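Local coordinates for protein porin B (Pseudomonas putida, PDB 4GEY) that forms an outer-membrane beta-barrel channel that probably mediates carbohydrate-selective uptake and binds beta-D-glucopyranose in its pore, at residues Q190-V195 with Q206-E211; F152-E156 with I182-W186; E156-S160 with M235-A239. The protein carries 2 engineered substitutions. Numbering follows the deposited sequence.

Contact 1. Residues Q190-V195 with Q206-E211; sequences QWALRV and QVGAFE. With C8E ((hydroxyethyloxy)tri(ethyloxy)octane), chain C.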
loop_
_atom_site.group_PDB
_atom_site.type_symbol
_atom_site.label_atom_id
_atom_site.label_comp_id
_atom_site.label_asym_id
_atom_site.label_seq_id
_atom_site.Cartn_x
_atom_site.Cartn_y
_atom_site.Cartn_z
ATOM N N GLN A 190 -13.551 5.874 -0.648
ATOM C CA GLN A 190 -14.043 6.929 -1.537
ATOM C C GLN A 190 -15.139 6.317 -2.381
ATOM O O GLN A 190 -15.147 5.104 -2.618
ATOM C CB GLN A 190 -12.972 7.385 -2.528
ATOM C CG GLN A 190 -11.745 8.003 -1.946
ATOM C CD GLN A 190 -10.506 7.335 -2.464
ATOM O OE1 GLN A 190 -10.413 6.103 -2.490
ATOM N NE2 GLN A 190 -9.543 8.141 -2.904
ATOM N N TRP A 191 -16.041 7.154 -2.881
ATOM C CA TRP A 191 -17.045 6.660 -3.801
ATOM C C TRP A 191 -16.344 6.194 -5.063
ATOM O O TRP A 191 -15.465 6.882 -5.587
ATOM C CB TRP A 191 -18.092 7.737 -4.102
ATOM C CG TRP A 191 -19.047 7.969 -2.973
ATOM C CD1 TRP A 191 -19.139 9.081 -2.196
ATOM C CD2 TRP A 191 -20.038 7.054 -2.481
ATOM N NE1 TRP A 191 -20.135 8.927 -1.259
ATOM C CE2 TRP A 191 -20.697 7.688 -1.410
ATOM C CE3 TRP A 191 -20.434 5.763 -2.847
ATOM C CZ2 TRP A 191 -21.733 7.079 -0.701
ATOM C CZ3 TRP A 191 -21.467 5.158 -2.140
ATOM C CH2 TRP A 191 -22.105 5.819 -1.081
ATOM N N ALA A 192 -16.709 5.015 -5.543
ATOM C CA ALA A 192 -16.024 4.457 -6.699
ATOM C C ALA A 192 -16.885 3.495 -7.494
ATOM O O ALA A 192 -17.811 2.867 -6.961
ATOM C CB ALA A 192 -14.765 3.780 -6.273
ATOM N N LEU A 193 -16.571 3.412 -8.782
ATOM C CA LEU A 193 -17.178 2.472 -9.701
ATOM C C LEU A 193 -16.054 1.752 -10.437
ATOM O O LEU A 193 -15.159 2.387 -10.997
ATOM C CB LEU A 193 -18.066 3.218 -10.694
ATOM C CG LEU A 193 -18.783 2.373 -11.755
ATOM C CD1 LEU A 193 -19.689 1.333 -11.095
ATOM C CD2 LEU A 193 -19.563 3.253 -12.735
ATOM N N ARG A 194 -16.090 0.426 -10.433
ATOM C CA ARG A 194 -15.053 -0.357 -11.096
ATOM C C ARG A 194 -15.662 -1.424 -12.000
ATOM O O ARG A 194 -16.391 -2.292 -11.529
ATOM C CB ARG A 194 -14.119 -1.009 -10.064
ATOM C CG ARG A 194 -12.982 -1.786 -10.695
ATOM C CD ARG A 194 -12.965 -3.240 -10.261
ATOM N NE ARG A 194 -14.271 -3.878 -10.369
ATOM C CZ ARG A 194 -14.544 -5.088 -9.893
ATOM N NH1 ARG A 194 -13.598 -5.785 -9.286
ATOM N NH2 ARG A 194 -15.757 -5.597 -10.021
ATOM N N VAL A 195 -15.359 -1.359 -13.295
ATOM C CA VAL A 195 -15.906 -2.314 -14.269
ATOM C C VAL A 195 -14.809 -3.259 -14.767
ATOM O O VAL A 195 -13.707 -2.828 -15.122
ATOM C CB VAL A 195 -16.598 -1.607 -15.471
ATOM C CG1 VAL A 195 -17.089 -2.615 -16.465
ATOM C CG2 VAL A 195 -17.763 -0.740 -15.006
ATOM N N GLN A 206 -9.689 -3.937 -16.904
ATOM C CA GLN A 206 -10.575 -3.197 -16.009
ATOM C C GLN A 206 -10.261 -1.722 -15.996
ATOM O O GLN A 206 -9.117 -1.307 -16.216
ATOM C CB GLN A 206 -10.501 -3.745 -14.586
ATOM C CG GLN A 206 -9.148 -3.653 -13.921
ATOM C CD GLN A 206 -9.223 -4.133 -12.478
ATOM O OE1 GLN A 206 -10.309 -4.447 -11.981
ATOM N NE2 GLN A 206 -8.076 -4.193 -11.797
ATOM N N VAL A 207 -11.291 -0.935 -15.726
ATOM C CA VAL A 207 -11.161 0.512 -15.634
ATOM C C VAL A 207 -12.043 0.930 -14.473
ATOM O O VAL A 207 -12.988 0.221 -14.125
ATOM C CB VAL A 207 -11.606 1.215 -16.955
ATOM C CG1 VAL A 207 -13.022 0.814 -17.331
ATOM C CG2 VAL A 207 -11.496 2.731 -16.844
ATOM N N GLY A 208 -11.728 2.060 -13.854
ATOM C CA GLY A 208 -12.517 2.537 -12.738
ATOM C C GLY A 208 -12.590 4.046 -12.688
ATOM O O GLY A 208 -11.837 4.742 -13.363
ATOM N N ALA A 209 -13.515 4.552 -11.882
ATOM C CA ALA A 209 -13.614 5.984 -11.637
ATOM C C ALA A 209 -13.786 6.205 -10.134
ATOM O O ALA A 209 -14.778 5.773 -9.542
ATOM C CB ALA A 209 -14.767 6.577 -12.413
ATOM N N PHE A 210 -12.801 6.855 -9.521
ATOM C CA PHE A 210 -12.802 7.094 -8.080
ATOM C C PHE A 210 -12.942 8.576 -7.792
ATOM O O PHE A 210 -12.225 9.404 -8.364
ATOM C CB PHE A 210 -11.509 6.583 -7.437
ATOM C CG PHE A 210 -11.335 5.099 -7.522
ATOM C CD1 PHE A 210 -10.999 4.489 -8.725
ATOM C CD2 PHE A 210 -11.495 4.311 -6.400
ATOM C CE1 PHE A 210 -10.844 3.116 -8.793
ATOM C CE2 PHE A 210 -11.347 2.938 -6.470
ATOM C CZ PHE A 210 -11.021 2.343 -7.664
ATOM N N GLU A 211 -13.888 8.907 -6.923
ATOM C CA GLU A 211 -13.979 10.247 -6.396
ATOM C C GLU A 211 -12.619 10.560 -5.789
ATOM O O GLU A 211 -12.066 9.744 -5.061
ATOM C CB GLU A 211 -15.056 10.301 -5.321
ATOM C CG GLU A 211 -14.838 11.375 -4.285
ATOM C CD GLU A 211 -15.677 11.153 -3.053
ATOM O OE1 GLU A 211 -15.915 9.973 -2.702
ATOM O OE2 GLU A 211 -16.104 12.160 -2.442
HETATM C C1 C8E C . -2.234 0.356 -20.466
HETATM C C2 C8E C . -3.529 0.001 -19.762
HETATM C C3 C8E C . -4.176 -1.166 -20.496
HETATM C C4 C8E C . -5.583 -0.821 -20.968
HETATM C C5 C8E C . -6.594 -1.866 -20.515
HETATM C C6 C8E C . -7.823 -1.177 -19.926
HETATM C C7 C8E C . -9.049 -1.396 -20.802
HETATM C C8 C8E C . -10.339 -0.920 -20.142
HETATM O O9 C8E C . -11.173 -2.035 -19.879
HETATM C C10 C8E C . -12.554 -1.714 -19.906
HETATM C C11 C8E C . -13.418 -2.898 -19.467
HETATM O O12 C8E C . -14.736 -2.753 -19.964
#
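In this beta hairpin of the porin barrel, segments 190-195 and 206-211 run antiparallel, 171° between their axes, closest approach 4.7 Å. Trp191 N donates to the carboxylate atom Glu211 OE1 (2.8 Å, 162°), while Trp191 O accepts Glu211 N at 2.9 Å; the indole NE1 turns to Leu225 O. Ala192, in a non-hydrogen-bonded pair with Phe210, sets its CB 3.3 Å from Phe210 CD2. At Leu193 the pairing becomes hydrogen-bonded: Leu193 N to Ala209 O is 3.1 Å and Ala209 N to Leu193 O 2.9 Å. Leu193, Val195, Val207 and Ala209 form the detergent-facing side. Arg194 points the other way, into the barrel, and forms salt bridges with Asp146 and Asp157. Its partner is Gly208, where a CB would lie tightly, 3.3 Å from Leu193 O and 3.1 Å from Phe210 CE1. Val195 N reaches Val207 O at 3.0 Å, and Val207 N returns to Val195 O at 3.1 Å. Beyond it, Val207 CG1 touches detergent atom C8E C10 at 3.6 Å.

Contact 2. Residues F152-E156 with I182-W186; sequences FGEGE and IWYNW. With BGC (beta-D-glucopyranose), chain B.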
loop_
_atom_site.group_PDB
_atom_site.type_symbol
_atom_site.label_atom_id
_atom_site.label_comp_id
_atom_site.label_asym_id
_atom_site.label_seq_id
_atom_site.Cartn_x
_atom_site.Cartn_y
_atom_site.Cartn_z
ATOM N N PHE A 152 -14.349 2.199 -1.460
ATOM C CA PHE A 152 -13.127 1.423 -1.281
ATOM C C PHE A 152 -11.929 2.221 -1.807
ATOM O O PHE A 152 -12.100 3.293 -2.375
ATOM C CB PHE A 152 -13.227 0.040 -1.959
ATOM C CG PHE A 152 -13.801 0.063 -3.364
ATOM C CD1 PHE A 152 -15.163 0.228 -3.581
ATOM C CD2 PHE A 152 -12.979 -0.122 -4.461
ATOM C CE1 PHE A 152 -15.681 0.247 -4.862
ATOM C CE2 PHE A 152 -13.494 -0.122 -5.742
ATOM C CZ PHE A 152 -14.843 0.068 -5.938
ATOM N N GLY A 153 -10.716 1.718 -1.609
ATOM C CA GLY A 153 -9.526 2.390 -2.114
ATOM C C GLY A 153 -9.059 1.781 -3.426
ATOM O O GLY A 153 -9.376 0.625 -3.714
ATOM N N GLU A 154 -8.311 2.549 -4.218
ATOM C CA GLU A 154 -7.893 2.112 -5.551
ATOM C C GLU A 154 -7.096 0.793 -5.513
ATOM O O GLU A 154 -7.229 -0.069 -6.406
ATOM C CB GLU A 154 -7.078 3.204 -6.263
ATOM C CG GLU A 154 -7.847 4.444 -6.763
ATOM C CD GLU A 154 -8.016 5.522 -5.697
ATOM O OE1 GLU A 154 -7.745 5.234 -4.499
ATOM O OE2 GLU A 154 -8.413 6.658 -6.052
ATOM N N GLY A 155 -6.295 0.629 -4.463
ATOM C CA GLY A 155 -5.370 -0.485 -4.380
ATOM C C GLY A 155 -6.037 -1.825 -4.210
ATOM O O GLY A 155 -5.417 -2.868 -4.418
ATOM N N GLU A 156 -7.304 -1.798 -3.825
ATOM C CA GLU A 156 -8.079 -3.010 -3.626
ATOM C C GLU A 156 -8.349 -3.755 -4.945
ATOM O O GLU A 156 -8.511 -4.972 -4.943
ATOM C CB GLU A 156 -9.385 -2.652 -2.914
ATOM C CG GLU A 156 -10.368 -3.787 -2.742
ATOM C CD GLU A 156 -11.535 -3.411 -1.856
ATOM O OE1 GLU A 156 -11.298 -2.856 -0.766
ATOM O OE2 GLU A 156 -12.690 -3.671 -2.245
ATOM N N ILE A 182 -3.164 11.857 -3.818
ATOM C CA ILE A 182 -4.495 11.800 -4.447
ATOM C C ILE A 182 -5.105 10.391 -4.487
ATOM O O ILE A 182 -6.330 10.232 -4.512
ATOM C CB ILE A 182 -4.499 12.358 -5.907
ATOM C CG1 ILE A 182 -3.631 11.485 -6.819
ATOM C CG2 ILE A 182 -4.032 13.802 -5.946
ATOM C CD1 ILE A 182 -3.763 11.786 -8.270
ATOM N N TRP A 183 -4.249 9.377 -4.516
ATOM C CA TRP A 183 -4.677 7.981 -4.629
ATOM C C TRP A 183 -4.592 7.425 -3.224
ATOM O O TRP A 183 -3.537 7.470 -2.597
ATOM C CB TRP A 183 -3.748 7.245 -5.619
ATOM C CG TRP A 183 -3.812 5.722 -5.704
ATOM C CD1 TRP A 183 -3.734 4.829 -4.670
ATOM C CD2 TRP A 183 -3.887 4.933 -6.898
ATOM N NE1 TRP A 183 -3.782 3.540 -5.146
ATOM C CE2 TRP A 183 -3.873 3.578 -6.510
ATOM C CE3 TRP A 183 -3.979 5.240 -8.255
ATOM C CZ2 TRP A 183 -3.956 2.537 -7.425
ATOM C CZ3 TRP A 183 -4.058 4.202 -9.167
ATOM C CH2 TRP A 183 -4.048 2.868 -8.747
ATOM N N TYR A 184 -5.704 6.923 -2.708
ATOM C CA TYR A 184 -5.754 6.516 -1.306
ATOM C C TYR A 184 -6.141 5.052 -1.144
ATOM O O TYR A 184 -7.295 4.690 -1.307
ATOM C CB TYR A 184 -6.774 7.364 -0.545
ATOM C CG TYR A 184 -6.665 8.859 -0.762
ATOM C CD1 TYR A 184 -5.428 9.490 -0.859
ATOM C CD2 TYR A 184 -7.805 9.643 -0.858
ATOM C CE1 TYR A 184 -5.333 10.862 -1.052
ATOM C CE2 TYR A 184 -7.719 11.011 -1.043
ATOM C CZ TYR A 184 -6.486 11.612 -1.142
ATOM O OH TYR A 184 -6.413 12.970 -1.337
ATOM N N ASN A 185 -5.183 4.211 -0.802
ATOM C CA ASN A 185 -5.492 2.828 -0.494
ATOM C C ASN A 185 -6.223 2.676 0.834
ATOM O O ASN A 185 -6.380 3.648 1.597
ATOM C CB ASN A 185 -4.203 2.007 -0.432
ATOM C CG ASN A 185 -3.438 2.011 -1.749
ATOM O OD1 ASN A 185 -4.019 1.867 -2.820
ATOM N ND2 ASN A 185 -2.132 2.181 -1.668
ATOM N N TRP A 186 -6.670 1.440 1.083
ATOM C CA TRP A 186 -6.980 0.949 2.428
ATOM C C TRP A 186 -6.010 1.595 3.406
ATOM O O TRP A 186 -4.803 1.433 3.266
ATOM C CB TRP A 186 -6.787 -0.566 2.471
ATOM C CG TRP A 186 -6.957 -1.177 3.835
ATOM C CD1 TRP A 186 -6.199 -0.932 4.962
ATOM C CD2 TRP A 186 -7.936 -2.152 4.227
ATOM N NE1 TRP A 186 -6.661 -1.669 6.011
ATOM C CE2 TRP A 186 -7.720 -2.435 5.592
ATOM C CE3 TRP A 186 -8.973 -2.815 3.552
ATOM C CZ2 TRP A 186 -8.496 -3.344 6.298
ATOM C CZ3 TRP A 186 -9.749 -3.711 4.253
ATOM C CH2 TRP A 186 -9.509 -3.969 5.615
HETATM C C2 BGC B . -0.653 3.002 5.626
HETATM C C3 BGC B . -0.795 1.868 4.819
HETATM C C4 BGC B . -1.760 2.076 3.742
HETATM C C5 BGC B . -1.439 3.320 2.859
HETATM C C6 BGC B . -2.424 3.689 2.001
HETATM C C1 BGC B . -0.186 4.145 4.885
HETATM O O1 BGC B . -0.087 5.216 5.754
HETATM O O2 BGC B . 0.295 2.698 6.701
HETATM O O3 BGC B . -1.196 0.738 5.668
HETATM O O4 BGC B . -1.827 0.910 2.970
HETATM O O5 BGC B . -1.130 4.457 3.829
HETATM O O6 BGC B . -3.519 4.400 2.474
#
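The glucose-binding pocket of the channel borders this contact, and 182-186 supplies two of its residues through backbone oxygens. BGC O4 makes a weak hydrogen bond to Trp186 O (3.0 Å), and BGC O6 lies 3.1 Å from Asn185 O and 3.3 Å from Trp186 O, so its single proton could serve either. Arg98, Glu121, Trp123 and Arg125 also hydrogen-bond the sugar. Behind these carbonyls, 152-156 packs closely. Gly153 CA sits 3.3 Å from Tyr184 O; a CB there would come within 2.6 Å of that oxygen, a clash. Both segments belong to the long connection between barrel strands 145-149 and 190-198, which folds inward so that the contact is centred about 8 Å from the centre of the chain. Residues 154-156 have helical backbone angles, and Glu156 N bonds to Gly153 O at 3.2 Å. Glu154 makes the main side-chain contacts: its OE1 accepts Tyr184 N (3.2 Å, 142°), and its CB makes a CH-pi contact over the Trp183 indole, 3.5 Å from the five-membered-ring centroid and 25° off the normal. Trp183 NE1 donates to Asn185 OD1 at 2.9 Å, while Asn185 ND2 bonds to Ser173 O.

Contact 3. Residues E156-S160 with M235-A239; sequences EDFNS and MPMEA. Engineered in segment 235-239: Met235 (natural residue Leu), Met237 (natural residue Val). With C8E ((hydroxyethyloxy)tri(ethyloxy)octane), chain C.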
loop_
_atom_site.group_PDB
_atom_site.type_symbol
_atom_site.label_atom_id
_atom_site.label_comp_id
_atom_site.label_asym_id
_atom_site.label_seq_id
_atom_site.Cartn_x
_atom_site.Cartn_y
_atom_site.Cartn_z
ATOM N N GLU A 156 -7.304 -1.798 -3.825
ATOM C CA GLU A 156 -8.079 -3.010 -3.626
ATOM C C GLU A 156 -8.349 -3.755 -4.945
ATOM O O GLU A 156 -8.511 -4.972 -4.943
ATOM C CB GLU A 156 -9.385 -2.652 -2.914
ATOM C CG GLU A 156 -10.368 -3.787 -2.742
ATOM C CD GLU A 156 -11.535 -3.411 -1.856
ATOM O OE1 GLU A 156 -11.298 -2.856 -0.766
ATOM O OE2 GLU A 156 -12.690 -3.671 -2.245
ATOM N N ASP A 157 -8.402 -3.030 -6.067
ATOM C CA ASP A 157 -8.579 -3.666 -7.373
ATOM C C ASP A 157 -7.430 -3.371 -8.322
ATOM O O ASP A 157 -7.065 -4.191 -9.163
ATOM C CB ASP A 157 -9.887 -3.218 -8.025
ATOM C CG ASP A 157 -11.098 -3.649 -7.236
ATOM O OD1 ASP A 157 -11.355 -3.013 -6.188
ATOM O OD2 ASP A 157 -11.778 -4.616 -7.661
ATOM N N PHE A 158 -6.858 -2.187 -8.187
ATOM C CA PHE A 158 -5.849 -1.739 -9.132
ATOM C C PHE A 158 -4.454 -1.805 -8.508
ATOM O O PHE A 158 -4.283 -1.470 -7.328
ATOM C CB PHE A 158 -6.191 -0.320 -9.604
ATOM C CG PHE A 158 -7.523 -0.221 -10.325
ATOM C CD1 PHE A 158 -8.689 0.013 -9.629
ATOM C CD2 PHE A 158 -7.595 -0.362 -11.700
ATOM C CE1 PHE A 158 -9.897 0.110 -10.289
ATOM C CE2 PHE A 158 -8.788 -0.275 -12.360
ATOM C CZ PHE A 158 -9.948 -0.041 -11.655
ATOM N N ASN A 159 -3.468 -2.270 -9.280
ATOM C CA ASN A 159 -2.070 -2.208 -8.847
ATOM C C ASN A 159 -1.895 -2.987 -7.543
ATOM O O ASN A 159 -1.016 -2.702 -6.734
ATOM C CB ASN A 159 -1.660 -0.730 -8.693
ATOM C CG ASN A 159 -0.189 -0.540 -8.338
ATOM O OD1 ASN A 159 0.152 0.269 -7.473
ATOM N ND2 ASN A 159 0.684 -1.282 -9.002
ATOM N N SER A 160 -2.763 -3.970 -7.340
ATOM C CA SER A 160 -2.808 -4.713 -6.082
ATOM C C SER A 160 -1.569 -5.564 -5.865
ATOM O O SER A 160 -1.077 -6.195 -6.799
ATOM C CB SER A 160 -4.046 -5.596 -6.045
ATOM O OG SER A 160 -5.203 -4.856 -6.327
HETATM N N MSE A 235 -8.929 7.933 -12.600
HETATM C CA MSE A 235 -9.400 6.966 -13.559
HETATM C C MSE A 235 -8.273 5.987 -13.857
HETATM O O MSE A 235 -7.445 6.246 -14.720
HETATM C CB MSE A 235 -9.800 7.706 -14.822
HETATM C CG MSE A 235 -10.390 6.843 -15.897
HETATM SE SE MSE A 235 -10.361 7.821 -17.588
HETATM C CE MSE A 235 -8.662 7.195 -18.345
ATOM N N PRO A 236 -8.216 4.873 -13.117
ATOM C CA PRO A 236 -7.200 3.853 -13.390
ATOM C C PRO A 236 -7.660 2.858 -14.440
ATOM O O PRO A 236 -8.861 2.581 -14.507
ATOM C CB PRO A 236 -7.048 3.144 -12.039
ATOM C CG PRO A 236 -8.347 3.303 -11.388
ATOM C CD PRO A 236 -8.959 4.594 -11.882
HETATM N N MSE A 237 -6.726 2.350 -15.246
HETATM C CA MSE A 237 -6.990 1.248 -16.189
HETATM C C MSE A 237 -5.956 0.155 -15.972
HETATM O O MSE A 237 -4.829 0.437 -15.573
HETATM C CB MSE A 237 -6.885 1.716 -17.639
HETATM C CG MSE A 237 -7.569 3.020 -17.923
HETATM SE SE MSE A 237 -7.015 3.760 -19.650
HETATM C CE MSE A 237 -7.839 2.434 -20.832
ATOM N N GLU A 238 -6.312 -1.087 -16.256
ATOM C CA GLU A 238 -5.372 -2.167 -15.989
ATOM C C GLU A 238 -5.638 -3.425 -16.786
ATOM O O GLU A 238 -6.783 -3.769 -17.072
ATOM C CB GLU A 238 -5.380 -2.511 -14.502
ATOM C CG GLU A 238 -4.133 -3.210 -14.019
ATOM C CD GLU A 238 -4.150 -3.420 -12.518
ATOM O OE1 GLU A 238 -5.260 -3.476 -11.934
ATOM O OE2 GLU A 238 -3.059 -3.517 -11.924
ATOM N N ALA A 239 -4.561 -4.109 -17.140
ATOM C CA ALA A 239 -4.646 -5.439 -17.714
ATOM C C ALA A 239 -3.916 -6.360 -16.757
ATOM O O ALA A 239 -2.820 -6.031 -16.297
ATOM C CB ALA A 239 -4.008 -5.469 -19.096
HETATM C C1 C8E C . -2.234 0.356 -20.466
HETATM C C2 C8E C . -3.529 0.001 -19.762
HETATM C C3 C8E C . -4.176 -1.166 -20.496
HETATM C C4 C8E C . -5.583 -0.821 -20.968
HETATM C C5 C8E C . -6.594 -1.866 -20.515
HETATM C C6 C8E C . -7.823 -1.177 -19.926
HETATM C C7 C8E C . -9.049 -1.396 -20.802
HETATM C C8 C8E C . -10.339 -0.920 -20.142
HETATM O O9 C8E C . -11.173 -2.035 -19.879
HETATM C C10 C8E C . -12.554 -1.714 -19.906
HETATM C C11 C8E C . -13.418 -2.898 -19.467
HETATM O O12 C8E C . -14.736 -2.753 -19.964
#
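The carboxylate of Glu238 receives the backbone amide of Asn159: Asn159 N lies 3.0 Å from Glu238 OE2 (149° at the hydrogen), with a second, weak bond to Glu238 OE1 at 3.4 Å. Residues 156-160 belong to the connection after strand 145-149, folded inward against the barrel wall. The Glu238 carboxylate has further partners, OE1 meeting Arg253 in a salt bridge and Gln206 in a hydrogen bond, and OE2 meeting Trp292. Asp157 O and Glu238 OE1 are both acceptors, 3.4 Å apart; Gln206 NE2 donates to each. Asn159 adopts a left-handed backbone conformation (phi 60°, psi 27°), and its side-chain OD1 accepts bonds from Ser173 OG and from Val175 N, the first residue of helix 175-178. Beside this cluster, Phe158 lies against the wall. Pro236 CG stands 3.5 Å from the Phe158 ring centroid and 1° off the normal, an almost ideal CH-pi contact over the face, and Pro236 CB comes within 3.6 Å of Phe158 CD2. Both Pro236 and Glu238 direct their CA-to-CB bonds toward the inward-folded loop. The engineered selenomethionines Met235 and Met237 point away from it, and Met237 CE touches detergent atom C8E C6 at 3.7 Å. This implies that the loop is held to strand 232-245 by an amide-to-carboxylate hydrogen bond and a proline CH over the phenylalanine face, while Arg253, Gln206 and Trp292 satisfy the buried carboxylate further.

How the contacts relate
Contact 1 is barrel wall, contact 2 lies within the inward-folded connection and contact 3 joins the two; centres are 9 to 10 Å apart. Contacts 2 and 3 share Glu156, and Gly155 O lies 2.8 Å from Ser160 OG. Contact 1 meets contact 3 through the Arg194 NH1 to Asp157 OD2 salt bridge (2.7 Å), the strand pairing of Gln206 O with Glu238 N (2.8 Å), and packing of Phe210 CE1 on Phe158 CE1 (3.5 Å). It meets contact 2 where Phe152 N lies 3.2 Å from Gln190 O. Contact 2 touches the glucose, the Asn159 side chain of contact 3 is about 10 Å from it, and contacts 1 and 3 border the same detergent.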